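Local coordinates for protein probable amino acid aminotransferase (Mycobacterium tuberculosis, PDB 6Q1S) that is a probable class IV aminotransferase that binds 4'-deoxy-4'-aminopyridoxal-5'-phosphate and 2-oxoglutaric acid, at residues M3-D8 against R71-V76; L36-G41 against G89-I94; S112-R117 against S254-A259; D124-I129 against L258-H263; I129-G134 against G171-V176. All blocks are in the same frame, centred on the assembly; numbering follows the deposited sequence.

Contact 1 (M3-D8 against R71-V76); sequences MVVTLD and RRAVEV
Val5 points at the helix and meets it with one methyl: Val5 CG1 lies 3.5 Å from Ala73 O, at a backbone carbonyl rather than a side-chain tip. The torsion explains the choice of branch, since CG1 stands anti to the backbone N (chi1 173°). The same methyl reaches the Ala73 methyl, with Val5 CG1 to Ala73 CB at 4.0 Å, and touches Val76 one turn further along, CG1 to CG1 at 4.1 Å. Ala73 CB itself faces the strand and comes to 3.9 Å from Thr6 O. The backbones are close at this point, Leu7 CA and Ala73 CA being 5.4 Å apart.

Arg72 works at the outer margin of the contact. Its chain runs out extended and then bends at chi3 (61°), which swings NE round toward the loop after the strand. Arg72 NH2 donates to Leu7 O at 3.0 Å in a nearly straight bond, with the N-H...O angle 171°. That oxygen sits at the edge of the guanidinium and in its plane, while Asp8 O lies over one face, 3.5 Å from Arg72 NH2 but too badly angled to bond. Asp8 turns its carboxylate to Arg69 instead, in a salt bridge.

Strand 3-6 and helix 67-84 run roughly antiparallel here. The strand is the outermost member, within this chain, of a five-stranded antiparallel sheet, hydrogen-bonded on to strand 106-113, and Ala73 also touches Val109 of that neighbour. This is a helix packed on one face of a sheet, the two-layer alpha/beta packing of the N-terminal half of class IV aminotransferases.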
# COMPACT_ATOMS: atom_id res chain seq x y z
N MET B 3 0.10 21.45 10.78
CA MET B 3 0.83 21.56 12.03
C MET B 3 1.40 20.20 12.41
O MET B 3 0.72 19.18 12.29
CB MET B 3 -0.08 22.07 13.16
CG MET B 3 -0.73 23.41 12.88
SD MET B 3 -1.87 23.95 14.18
CE MET B 3 -2.13 22.43 15.08
N VAL B 4 2.65 20.19 12.87
CA VAL B 4 3.39 18.97 13.16
C VAL B 4 3.88 19.02 14.59
O VAL B 4 4.40 20.05 15.04
CB VAL B 4 4.57 18.77 12.19
CG1 VAL B 4 5.30 17.47 12.50
CG2 VAL B 4 4.10 18.80 10.75
N VAL B 5 3.71 17.91 15.31
CA VAL B 5 4.15 17.79 16.70
C VAL B 5 4.89 16.46 16.84
O VAL B 5 4.28 15.39 16.71
CB VAL B 5 2.99 17.87 17.69
CG1 VAL B 5 3.48 17.57 19.10
CG2 VAL B 5 2.35 19.26 17.64
N THR B 6 6.19 16.53 17.10
CA THR B 6 7.01 15.35 17.30
C THR B 6 6.79 14.78 18.71
O THR B 6 6.23 15.44 19.59
CB THR B 6 8.49 15.67 17.08
OG1 THR B 6 8.92 16.63 18.05
CG2 THR B 6 8.70 16.23 15.68
N LEU B 7 7.23 13.54 18.90
CA LEU B 7 7.03 12.87 20.18
C LEU B 7 7.75 13.54 21.34
O LEU B 7 7.37 13.32 22.50
CB LEU B 7 7.46 11.40 20.09
CG LEU B 7 6.33 10.38 19.96
CD1 LEU B 7 5.55 10.61 18.68
CD2 LEU B 7 6.87 8.96 20.02
N ASP B 8 8.78 14.35 21.07
CA ASP B 8 9.36 15.15 22.14
C ASP B 8 8.41 16.25 22.61
O ASP B 8 8.57 16.75 23.72
CB ASP B 8 10.70 15.74 21.70
CG ASP B 8 11.79 14.69 21.59
OD1 ASP B 8 11.81 13.76 22.42
OD2 ASP B 8 12.62 14.79 20.66
N ARG B 71 0.48 10.17 23.90
CA ARG B 71 -0.58 10.97 24.51
C ARG B 71 -0.16 12.42 24.72
O ARG B 71 -1.00 13.32 24.70
CB ARG B 71 -1.04 10.36 25.84
CG ARG B 71 -1.88 9.10 25.69
CD ARG B 71 -2.51 8.70 27.02
NE ARG B 71 -1.69 7.75 27.77
CZ ARG B 71 -1.91 6.44 27.80
NH1 ARG B 71 -2.92 5.92 27.12
NH2 ARG B 71 -1.12 5.64 28.51
N ARG B 72 1.13 12.66 24.95
CA ARG B 72 1.59 14.04 25.11
C ARG B 72 1.60 14.77 23.77
O ARG B 72 1.20 15.94 23.70
CB ARG B 72 2.97 14.07 25.75
CG ARG B 72 3.48 15.48 26.03
CD ARG B 72 4.85 15.45 26.68
NE ARG B 72 5.84 14.81 25.82
CZ ARG B 72 7.02 14.38 26.23
NH1 ARG B 72 7.37 14.52 27.51
NH2 ARG B 72 7.86 13.80 25.38
N ALA B 73 2.06 14.11 22.71
CA ALA B 73 2.09 14.74 21.40
C ALA B 73 0.69 15.09 20.91
O ALA B 73 0.47 16.15 20.31
CB ALA B 73 2.80 13.84 20.39
N VAL B 74 -0.28 14.20 21.17
CA VAL B 74 -1.66 14.50 20.78
C VAL B 74 -2.23 15.62 21.64
O VAL B 74 -2.96 16.49 21.14
CB VAL B 74 -2.53 13.23 20.82
CG1 VAL B 74 -1.92 12.14 19.95
CG2 VAL B 74 -2.74 12.72 22.23
N GLU B 75 -1.91 15.62 22.94
CA GLU B 75 -2.44 16.66 23.82
C GLU B 75 -1.85 18.02 23.47
O GLU B 75 -2.57 19.03 23.50
CB GLU B 75 -2.14 16.30 25.28
CG GLU B 75 -2.56 17.37 26.27
CD GLU B 75 -4.04 17.35 26.56
OE1 GLU B 75 -4.71 16.39 26.13
OE2 GLU B 75 -4.53 18.29 27.21
N VAL B 76 -0.56 18.07 23.14
CA VAL B 76 0.05 19.32 22.74
C VAL B 76 -0.55 19.81 21.42
O VAL B 76 -0.91 20.98 21.28
CB VAL B 76 1.58 19.15 22.63
CG1 VAL B 76 2.19 20.30 21.83
CG2 VAL B 76 2.21 19.06 24.01

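Contact 2 (L36-G41 against G89-I94); sequences LLVRDG and GALRLI
Leu36 and Leu93 are brought together by two torsions: chi1 of Leu36 (-63°) sets CG anti to the carbonyl carbon, and chi2 then carries CD1 toward the partner strand. There Leu36 CD1 meets Leu93 CG at 3.7 Å, the two side chains crossing at about a right angle. Leu91 has CG anti to its backbone N (chi1 -168°) and packs beside Leu36, with Leu91 CD2 lying 3.8 Å from Leu36 CD1, while its CD1 reaches CG2 of Val38.

The backbones pair antiparallel. Leu36 and Leu91 form a hydrogen-bonded pair, with Leu91 N to Leu36 O at 2.8 Å, and its reciprocal bond is modelled rather short. Val38 and Gly89 form the next such pair, Val38 N donating to Gly89 O at 3.0 Å. Between them the non-hydrogen-bonded pair, Leu37 with Ala90, faces the other way, and Leu37 CD1 packs at 3.6 Å on Gly89 O.

The face carrying Leu36, Val38, Leu91 and Leu93 is covered by helix 67-84, through Trp70, Val74, Thr78 and Trp81. On the other face Ala90 touches Met256, and Arg92 makes a salt bridge with Glu100 of the second subunit. Strand 106-113 continues the sheet beyond strand 89-96.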
# COMPACT_ATOMS: atom_id res chain seq x y z
N LEU B 36 -7.82 10.86 13.88
CA LEU B 36 -8.68 11.25 14.98
C LEU B 36 -9.35 12.57 14.64
O LEU B 36 -8.80 13.40 13.91
CB LEU B 36 -7.89 11.41 16.30
CG LEU B 36 -7.20 10.18 16.88
CD1 LEU B 36 -5.83 9.96 16.25
CD2 LEU B 36 -7.07 10.31 18.39
N LEU B 37 -10.55 12.76 15.19
CA LEU B 37 -11.32 13.98 14.99
C LEU B 37 -11.24 14.83 16.25
O LEU B 37 -11.49 14.34 17.36
CB LEU B 37 -12.77 13.65 14.66
CG LEU B 37 -13.71 14.85 14.46
CD1 LEU B 37 -13.44 15.54 13.13
CD2 LEU B 37 -15.16 14.40 14.55
N VAL B 38 -10.89 16.10 16.08
CA VAL B 38 -10.92 17.07 17.16
C VAL B 38 -12.27 17.78 17.12
O VAL B 38 -12.59 18.46 16.13
CB VAL B 38 -9.76 18.08 17.05
CG1 VAL B 38 -9.93 19.19 18.08
CG2 VAL B 38 -8.43 17.37 17.24
N ARG B 39 -13.05 17.64 18.18
CA ARG B 39 -14.38 18.25 18.25
C ARG B 39 -14.62 18.77 19.66
O ARG B 39 -14.43 18.03 20.64
CB ARG B 39 -15.47 17.24 17.86
CG ARG B 39 -16.88 17.71 18.20
CD ARG B 39 -17.93 16.67 17.86
NE ARG B 39 -18.27 16.67 16.43
CZ ARG B 39 -19.28 15.99 15.91
NH1 ARG B 39 -20.06 15.24 16.68
NH2 ARG B 39 -19.52 16.05 14.60
N ASP B 40 -15.02 20.03 19.75
CA ASP B 40 -15.36 20.68 21.02
C ASP B 40 -14.20 20.60 22.01
O ASP B 40 -14.37 20.21 23.17
CB ASP B 40 -16.64 20.09 21.62
CG ASP B 40 -17.87 20.40 20.78
OD1 ASP B 40 -18.99 20.09 21.22
OD2 ASP B 40 -17.71 20.94 19.66
N GLY B 41 -13.01 20.97 21.54
CA GLY B 41 -11.87 21.18 22.41
C GLY B 41 -11.01 19.98 22.70
O GLY B 41 -10.02 20.12 23.44
N GLY B 89 -10.97 19.45 13.59
CA GLY B 89 -9.66 19.21 13.03
C GLY B 89 -9.47 17.74 12.69
O GLY B 89 -10.12 16.86 13.25
N ALA B 90 -8.56 17.50 11.75
CA ALA B 90 -8.18 16.16 11.33
C ALA B 90 -6.81 15.87 11.92
O ALA B 90 -5.79 16.30 11.38
CB ALA B 90 -8.18 16.04 9.81
N LEU B 91 -6.79 15.15 13.03
CA LEU B 91 -5.55 14.80 13.72
C LEU B 91 -5.13 13.40 13.31
O LEU B 91 -5.92 12.45 13.40
CB LEU B 91 -5.73 14.89 15.24
CG LEU B 91 -4.47 14.83 16.10
CD1 LEU B 91 -4.59 15.78 17.28
CD2 LEU B 91 -4.25 13.41 16.60
N ARG B 92 -3.88 13.26 12.87
CA ARG B 92 -3.36 11.99 12.38
C ARG B 92 -2.04 11.67 13.07
O ARG B 92 -1.21 12.56 13.29
CB ARG B 92 -3.16 12.01 10.86
CG ARG B 92 -4.41 11.69 10.07
CD ARG B 92 -4.23 11.97 8.58
NE ARG B 92 -3.86 13.35 8.29
CZ ARG B 92 -3.55 13.79 7.07
NH1 ARG B 92 -3.57 12.95 6.04
NH2 ARG B 92 -3.22 15.06 6.88
N LEU B 93 -1.86 10.40 13.42
CA LEU B 93 -0.63 9.89 14.01
C LEU B 93 0.12 9.08 12.96
O LEU B 93 -0.37 8.05 12.51
CB LEU B 93 -0.93 9.01 15.23
CG LEU B 93 -2.16 9.39 16.05
CD1 LEU B 93 -2.47 8.32 17.08
CD2 LEU B 93 -1.92 10.72 16.72
N ILE B 94 1.31 9.54 12.59
CA ILE B 94 2.12 8.87 11.57
C ILE B 94 3.25 8.13 12.28
O ILE B 94 4.04 8.74 13.00
CB ILE B 94 2.67 9.87 10.54
CG1 ILE B 94 1.55 10.76 10.00
CG2 ILE B 94 3.36 9.12 9.41
CD1 ILE B 94 0.50 10.00 9.21

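Contact 3 (S112-R117 against S254-A259); sequences SPVPAR and SSMTLA. With AKG (2-oxoglutaric acid), chain H; PMP (4'-deoxy-4'-aminopyridoxal-5'-phosphate), chain G.
Arg117 and Thr257 share no direct hydrogen bond; 2-oxoglutaric acid joins them, gripped from both segments. This is the ligand pocket of a class IV aminotransferase, with 4'-deoxy-4'-aminopyridoxal-5'-phosphate beside it. Thr257 OG1 donates to O2 of the 2-oxoglutaric acid at 3.0 Å. Arg117 NH1 comes to 2.7 Å from O1 of that same carboxylate, and Arg117 NH2 reaches O3 of the other, in a bond modelled so short that its length is doubtful. Arg187 adds a further hydrogen bond to the ligand.

Arg117 starts with CG between its backbone N and carbonyl carbon (chi1 67°), and from CG to NE the chain is extended. Thr257 OG1 lies at the guanidinium edge, 3.6 Å from Arg117 NH1, the two side chains crossing at about a right angle. Pro115 CG sits 3.9 Å above the guanidinium plane, displaced toward its rim.

Met256 supplies the apolar part. Its chain bends at chi3 (74°), which brings Met256 CE to 3.8 Å from Pro115 CD. That methyl also touches Arg117 NH2. Farther back Met256 CG packs on Val114 CG1.

Ser255, just before Met256, holds the phosphate of 4'-deoxy-4'-aminopyridoxal-5'-phosphate: Ser255 OG donates to its O1P at 2.8 Å.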
# COMPACT_ATOMS: atom_id res chain seq x y z
N SER B 112 -4.73 18.82 10.62
CA SER B 112 -5.03 19.47 9.35
C SER B 112 -6.51 19.82 9.33
O SER B 112 -7.29 19.28 10.12
CB SER B 112 -4.67 18.57 8.17
OG SER B 112 -3.27 18.36 8.10
N PRO B 113 -6.93 20.71 8.43
CA PRO B 113 -8.36 21.04 8.33
C PRO B 113 -9.18 19.86 7.83
O PRO B 113 -8.73 19.06 7.00
CB PRO B 113 -8.39 22.20 7.33
CG PRO B 113 -7.01 22.77 7.36
CD PRO B 113 -6.10 21.62 7.61
N VAL B 114 -10.40 19.78 8.33
CA VAL B 114 -11.35 18.75 7.87
C VAL B 114 -11.85 19.12 6.48
O VAL B 114 -12.33 20.25 6.27
CB VAL B 114 -12.51 18.62 8.86
CG1 VAL B 114 -13.55 17.65 8.34
CG2 VAL B 114 -11.99 18.16 10.22
N PRO B 115 -11.78 18.21 5.51
CA PRO B 115 -12.19 18.55 4.14
C PRO B 115 -13.68 18.87 4.05
O PRO B 115 -14.49 18.43 4.87
CB PRO B 115 -11.85 17.29 3.34
CG PRO B 115 -10.85 16.55 4.18
CD PRO B 115 -11.23 16.85 5.59
N ALA B 116 -14.02 19.66 3.03
CA ALA B 116 -15.41 20.07 2.83
C ALA B 116 -16.31 18.89 2.46
O ALA B 116 -17.53 18.97 2.68
CB ALA B 116 -15.49 21.14 1.74
N ARG B 117 -15.74 17.81 1.92
CA ARG B 117 -16.52 16.62 1.61
C ARG B 117 -17.15 16.00 2.86
O ARG B 117 -18.13 15.26 2.74
CB ARG B 117 -15.63 15.60 0.90
CG ARG B 117 -14.53 15.04 1.79
CD ARG B 117 -14.04 13.68 1.31
NE ARG B 117 -12.74 13.35 1.89
CZ ARG B 117 -12.57 12.85 3.11
NH1 ARG B 117 -13.62 12.62 3.88
NH2 ARG B 117 -11.35 12.58 3.55
N SER B 254 -16.73 6.13 10.11
CA SER B 254 -15.29 6.34 10.25
C SER B 254 -15.07 7.44 11.28
O SER B 254 -16.02 8.04 11.79
CB SER B 254 -14.64 6.69 8.90
OG SER B 254 -15.11 7.94 8.41
N SER B 255 -13.80 7.70 11.59
CA SER B 255 -13.48 8.60 12.69
C SER B 255 -13.72 10.07 12.33
O SER B 255 -14.18 10.84 13.17
CB SER B 255 -12.04 8.39 13.14
OG SER B 255 -11.86 7.12 13.73
N MET B 256 -13.41 10.46 11.10
CA MET B 256 -13.54 11.86 10.71
C MET B 256 -14.88 12.16 10.04
O MET B 256 -15.53 13.16 10.37
CB MET B 256 -12.38 12.26 9.78
CG MET B 256 -12.46 13.69 9.27
SD MET B 256 -10.95 14.20 8.42
CE MET B 256 -11.10 13.31 6.88
N THR B 257 -15.31 11.31 9.10
CA THR B 257 -16.58 11.51 8.43
C THR B 257 -17.77 11.13 9.32
O THR B 257 -18.90 11.54 9.02
CB THR B 257 -16.62 10.70 7.13
OG1 THR B 257 -15.38 10.85 6.43
CG2 THR B 257 -17.75 11.17 6.22
N LEU B 258 -17.52 10.39 10.39
CA LEU B 258 -18.55 9.93 11.32
C LEU B 258 -19.53 8.98 10.64
O LEU B 258 -19.31 7.77 10.62
CB LEU B 258 -19.29 11.11 11.96
CG LEU B 258 -18.42 12.02 12.83
CD1 LEU B 258 -19.28 12.92 13.69
CD2 LEU B 258 -17.46 11.21 13.69
N ALA B 259 -20.62 9.50 10.07
CA ALA B 259 -21.65 8.65 9.49
C ALA B 259 -22.18 9.27 8.21
O ALA B 259 -22.75 10.36 8.24
CB ALA B 259 -22.79 8.41 10.49
C1 AKG H . -12.01 10.03 5.79
O1 AKG H . -12.64 10.28 4.74
O2 AKG H . -12.43 10.37 6.92
C2 AKG H . -10.73 9.33 5.70
O5 AKG H . -10.56 8.30 6.33
C3 AKG H . -9.63 9.88 4.82
C4 AKG H . -9.76 9.30 3.42
C5 AKG H . -9.62 10.40 2.39
O3 AKG H . -9.29 11.54 2.79
O4 AKG H . -9.84 10.13 1.19
N1 PMP G . -11.90 0.66 7.23
C2 PMP G . -10.82 1.24 6.64
C2A PMP G . -10.09 0.52 5.54
C3 PMP G . -10.36 2.58 7.09
O3 PMP G . -9.28 3.18 6.52
C4 PMP G . -11.12 3.23 8.18
C4A PMP G . -10.73 4.59 8.70
N4A PMP G . -10.83 5.59 7.61
C5 PMP G . -12.28 2.49 8.73
C6 PMP G . -12.60 1.24 8.22
C5A PMP G . -13.10 3.10 9.85
O4P PMP G . -12.30 3.19 11.03
P PMP G . -12.55 4.38 12.09
O1P PMP G . -12.32 5.70 11.40
O2P PMP G . -13.97 4.29 12.60
O3P PMP G . -11.58 4.22 13.24

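Contact 4 (D124-I129 against L258-H263); sequences DGVSAI and LAARVH
His263 lays its imidazole under a backbone carbonyl of the facing strand: Val126 O stands 3.4 Å above the ring plane, over its centre. At the ring edge, near the plane, Asp124 O comes to 3.6 Å from His263 CD2, while Ser127 and Gly125 approach obliquely. A chi1 of 58° puts CG of His263 between the backbone N and the carbonyl carbon.

The same Val126 O is also a backbone acceptor. It takes His263 N at 3.2 Å, and Val126 N returns a bond to Arg261 O at 3.0 Å, making the parallel bridge of Val126 with Val262. With the short axes 64° apart, this is the one bridge between the segments. Gly125 begins the approach with a positive phi (93°) just after helix 116-123, Gly125 CA only 3.4 Å from Arg261 O.

Small apolar groups pack beside the bridge. Val126 CG1 meets Ala260 CB at 3.9 Å, and Ala128 CB meets Val262 CG1 at the same separation. Leu252 of strand 249-254 touches both valines, and Ala121 of helix 116-123 closes over Val126 and Ala260.

Val126 O thus serves a peptide N-H and a ring face together. His263 ND1 has a hydrogen-bond partner just beyond the segments. A carbonyl oxygen over the imidazole, with another at its C-H edge, would tend to favour an electron-poor ring and could make protonation of His263 somewhat easier.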
# COMPACT_ATOMS: atom_id res chain seq x y z
N ASP B 124 -25.77 15.30 3.75
CA ASP B 124 -26.49 14.82 2.58
C ASP B 124 -26.40 13.32 2.37
O ASP B 124 -27.32 12.73 1.80
CB ASP B 124 -25.97 15.53 1.32
CG ASP B 124 -26.09 17.04 1.42
OD1 ASP B 124 -27.02 17.52 2.09
OD2 ASP B 124 -25.25 17.74 0.81
N GLY B 125 -25.32 12.69 2.83
CA GLY B 125 -25.11 11.29 2.53
C GLY B 125 -24.28 11.11 1.29
O GLY B 125 -23.72 12.06 0.73
N VAL B 126 -24.20 9.86 0.83
CA VAL B 126 -23.34 9.51 -0.29
C VAL B 126 -24.05 8.50 -1.17
O VAL B 126 -24.92 7.74 -0.72
CB VAL B 126 -21.97 8.94 0.16
CG1 VAL B 126 -21.18 9.97 0.96
CG2 VAL B 126 -22.16 7.66 0.96
N SER B 127 -23.67 8.49 -2.44
CA SER B 127 -24.05 7.44 -3.37
C SER B 127 -22.88 6.48 -3.50
O SER B 127 -21.76 6.90 -3.80
CB SER B 127 -24.42 8.02 -4.74
OG SER B 127 -23.28 8.55 -5.39
N ALA B 128 -23.13 5.20 -3.25
CA ALA B 128 -22.08 4.20 -3.23
C ALA B 128 -22.36 3.12 -4.26
O ALA B 128 -23.50 2.94 -4.71
CB ALA B 128 -21.94 3.57 -1.84
N ILE B 129 -21.31 2.42 -4.65
CA ILE B 129 -21.42 1.27 -5.54
C ILE B 129 -20.70 0.10 -4.89
O ILE B 129 -19.68 0.27 -4.21
CB ILE B 129 -20.83 1.56 -6.94
CG1 ILE B 129 -19.36 1.97 -6.83
CG2 ILE B 129 -21.62 2.66 -7.63
CD1 ILE B 129 -18.65 2.05 -8.17
N LEU B 258 -17.52 10.39 10.39
CA LEU B 258 -18.55 9.93 11.32
C LEU B 258 -19.53 8.98 10.64
O LEU B 258 -19.31 7.77 10.62
CB LEU B 258 -19.29 11.11 11.96
CG LEU B 258 -18.42 12.02 12.83
CD1 LEU B 258 -19.28 12.92 13.69
CD2 LEU B 258 -17.46 11.21 13.69
N ALA B 259 -20.62 9.50 10.07
CA ALA B 259 -21.65 8.65 9.49
C ALA B 259 -22.18 9.27 8.21
O ALA B 259 -22.75 10.36 8.24
CB ALA B 259 -22.79 8.41 10.49
N ALA B 260 -22.00 8.56 7.10
CA ALA B 260 -22.52 8.96 5.80
C ALA B 260 -23.49 7.88 5.34
O ALA B 260 -23.07 6.78 4.96
CB ALA B 260 -21.39 9.16 4.79
N ARG B 261 -24.79 8.19 5.38
CA ARG B 261 -25.79 7.22 4.96
C ARG B 261 -25.72 7.00 3.46
O ARG B 261 -25.53 7.94 2.68
CB ARG B 261 -27.19 7.67 5.35
CG ARG B 261 -28.20 6.53 5.36
CD ARG B 261 -29.60 7.01 5.70
NE ARG B 261 -30.06 8.01 4.75
CZ ARG B 261 -30.78 7.74 3.67
NH1 ARG B 261 -31.17 8.71 2.85
NH2 ARG B 261 -31.12 6.48 3.41
N VAL B 262 -25.87 5.74 3.04
CA VAL B 262 -25.88 5.38 1.63
C VAL B 262 -27.33 5.49 1.15
O VAL B 262 -28.15 4.61 1.41
CB VAL B 262 -25.31 3.98 1.39
CG1 VAL B 262 -25.42 3.60 -0.07
CG2 VAL B 262 -23.87 3.91 1.87
N HIS B 263 -27.65 6.59 0.46
CA HIS B 263 -28.98 6.78 -0.08
C HIS B 263 -29.16 6.16 -1.45
O HIS B 263 -30.31 5.97 -1.89
CB HIS B 263 -29.32 8.28 -0.14
CG HIS B 263 -28.37 9.09 -0.97
ND1 HIS B 263 -28.25 8.92 -2.34
CD2 HIS B 263 -27.51 10.07 -0.63
CE1 HIS B 263 -27.35 9.77 -2.80
NE2 HIS B 263 -26.88 10.48 -1.79

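Contact 5 (I129-G134 against G171-V176); sequences ITLDRG and GDVIFV
Ile129 to Arg133 pair in parallel with Asp172 to Val176 through a ladder of five backbone hydrogen bonds, of which the first, Ile129 N to Asp172 O, is weak, the strand axes lying 39° apart. The ladder tightens toward its far end, where Val176 N reaches Leu131 O and Arg133 N reaches Val176 O, each at 2.9 Å.

Arg133 and Phe175 carry the most distinctive side-chain contact. Arg133 CG is anti to its backbone N, and the bend at chi2 (62°) places CD directly over the ring. Arg133 CD sits 3.6 Å from the Phe175 ring centroid and only 9° off the normal, a CH-pi contact over the face. Farther out the guanidinium contributes little, since CZ is too distant for more than a weak cation-pi attraction. Val173 CG1 lies over the opposite face of Phe175, toward its rim, and also meets Leu131 CB at 3.9 Å. On the other side of the sheet Thr130 CB packs at 3.8 Å against Val176 CG2, the two side chains crossing obliquely, while the Thr130 hydroxyl is held by Asp266.

Where the strand ends, Asp132 OD1 accepts from Gly134 N at 2.7 Å, an Asx turn. Trp145 of the second subunit bonds to Asp132 O and packs on Leu131. Helix 156-166, which comes between the strands in the chain, lies against Leu131, Val173 and Phe175. Two adjacent parallel strands joined through a helix that packs on them make a beta-alpha-beta crossover, here in the sheet near the ligand: the Phe175 side chain is about 7 Å from the bound 4'-deoxy-4'-aminopyridoxal-5'-phosphate.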
# COMPACT_ATOMS: atom_id res chain seq x y z
N ILE B 129 -21.31 2.42 -4.65
CA ILE B 129 -21.42 1.27 -5.54
C ILE B 129 -20.70 0.10 -4.89
O ILE B 129 -19.68 0.27 -4.21
CB ILE B 129 -20.83 1.56 -6.94
CG1 ILE B 129 -19.36 1.97 -6.83
CG2 ILE B 129 -21.62 2.66 -7.63
CD1 ILE B 129 -18.65 2.05 -8.17
N THR B 130 -21.24 -1.10 -5.09
CA THR B 130 -20.56 -2.31 -4.63
C THR B 130 -19.49 -2.69 -5.64
O THR B 130 -19.70 -2.64 -6.85
CB THR B 130 -21.55 -3.46 -4.46
OG1 THR B 130 -22.22 -3.71 -5.69
CG2 THR B 130 -22.58 -3.11 -3.39
N LEU B 131 -18.32 -3.09 -5.13
CA LEU B 131 -17.20 -3.43 -5.98
C LEU B 131 -16.50 -4.67 -5.44
O LEU B 131 -16.35 -4.83 -4.23
CB LEU B 131 -16.20 -2.27 -6.06
CG LEU B 131 -15.64 -1.90 -7.43
CD1 LEU B 131 -16.76 -1.56 -8.41
CD2 LEU B 131 -14.69 -0.73 -7.28
N ASP B 132 -16.09 -5.55 -6.36
CA ASP B 132 -15.36 -6.75 -5.96
C ASP B 132 -14.02 -6.36 -5.36
O ASP B 132 -13.23 -5.65 -5.99
CB ASP B 132 -15.17 -7.67 -7.16
CG ASP B 132 -14.79 -9.09 -6.76
OD1 ASP B 132 -14.02 -9.26 -5.80
OD2 ASP B 132 -15.28 -10.03 -7.42
N ARG B 133 -13.76 -6.83 -4.14
CA ARG B 133 -12.48 -6.56 -3.50
C ARG B 133 -11.41 -7.55 -3.94
O ARG B 133 -10.22 -7.21 -3.98
CB ARG B 133 -12.65 -6.59 -1.98
CG ARG B 133 -11.35 -6.50 -1.20
CD ARG B 133 -10.63 -5.19 -1.48
NE ARG B 133 -9.38 -5.09 -0.74
CZ ARG B 133 -8.21 -5.53 -1.19
NH1 ARG B 133 -8.13 -6.10 -2.39
NH2 ARG B 133 -7.12 -5.40 -0.45
N GLY B 134 -11.81 -8.77 -4.30
CA GLY B 134 -10.87 -9.80 -4.66
C GLY B 134 -10.43 -10.68 -3.51
O GLY B 134 -9.79 -11.71 -3.75
N GLY B 171 -19.95 8.36 -4.73
CA GLY B 171 -19.20 9.09 -3.73
C GLY B 171 -18.35 8.21 -2.84
O GLY B 171 -17.44 8.70 -2.17
N ASP B 172 -18.63 6.91 -2.82
CA ASP B 172 -17.86 5.98 -2.01
C ASP B 172 -18.06 4.57 -2.56
O ASP B 172 -18.70 4.38 -3.60
CB ASP B 172 -18.28 6.08 -0.54
CG ASP B 172 -17.11 5.86 0.41
OD1 ASP B 172 -16.38 4.86 0.25
OD2 ASP B 172 -16.93 6.69 1.33
N VAL B 173 -17.51 3.59 -1.86
CA VAL B 173 -17.49 2.20 -2.32
C VAL B 173 -17.79 1.30 -1.14
O VAL B 173 -17.39 1.59 -0.00
CB VAL B 173 -16.13 1.84 -2.96
CG1 VAL B 173 -15.99 0.33 -3.16
CG2 VAL B 173 -15.95 2.56 -4.28
N ILE B 174 -18.51 0.22 -1.39
CA ILE B 174 -18.68 -0.87 -0.44
C ILE B 174 -18.01 -2.09 -1.05
O ILE B 174 -18.44 -2.59 -2.10
CB ILE B 174 -20.15 -1.14 -0.12
CG1 ILE B 174 -20.75 0.04 0.65
CG2 ILE B 174 -20.29 -2.42 0.69
CD1 ILE B 174 -22.20 -0.14 1.02
N PHE B 175 -16.94 -2.56 -0.41
CA PHE B 175 -16.21 -3.72 -0.91
C PHE B 175 -17.00 -4.99 -0.63
O PHE B 175 -17.48 -5.21 0.48
CB PHE B 175 -14.84 -3.81 -0.24
CG PHE B 175 -13.77 -3.01 -0.94
CD1 PHE B 175 -13.59 -3.12 -2.30
CD2 PHE B 175 -12.97 -2.14 -0.22
CE1 PHE B 175 -12.61 -2.38 -2.94
CE2 PHE B 175 -11.99 -1.40 -0.86
CZ PHE B 175 -11.81 -1.52 -2.22
N VAL B 176 -17.11 -5.85 -1.65
CA VAL B 176 -17.75 -7.15 -1.51
C VAL B 176 -16.71 -8.21 -1.83
O VAL B 176 -15.95 -8.08 -2.80
CB VAL B 176 -18.98 -7.28 -2.42
CG1 VAL B 176 -19.77 -8.54 -2.06
CG2 VAL B 176 -19.87 -6.05 -2.31

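Starting from the N terminus, contact 1 closes the first loop by bringing helix 67-84 back to strand 3-6. Contact 2 opens within that loop and closes beyond it, so the two cross, and they touch where Val74 packs on Leu93; together they tie three strands of the five-stranded sheet to helix 67-84. Contact 3 then spans the largest gap, from 112-117 to 254-259, linking that sheet to the second one at the ligands. Contact 4 opens a little later, at 124-129, and ends on the overlapping 258-263. Contact 5 lies wholly within the loops of contacts 3 and 4 and shares Ile129 with contact 4, both using strand 126-132.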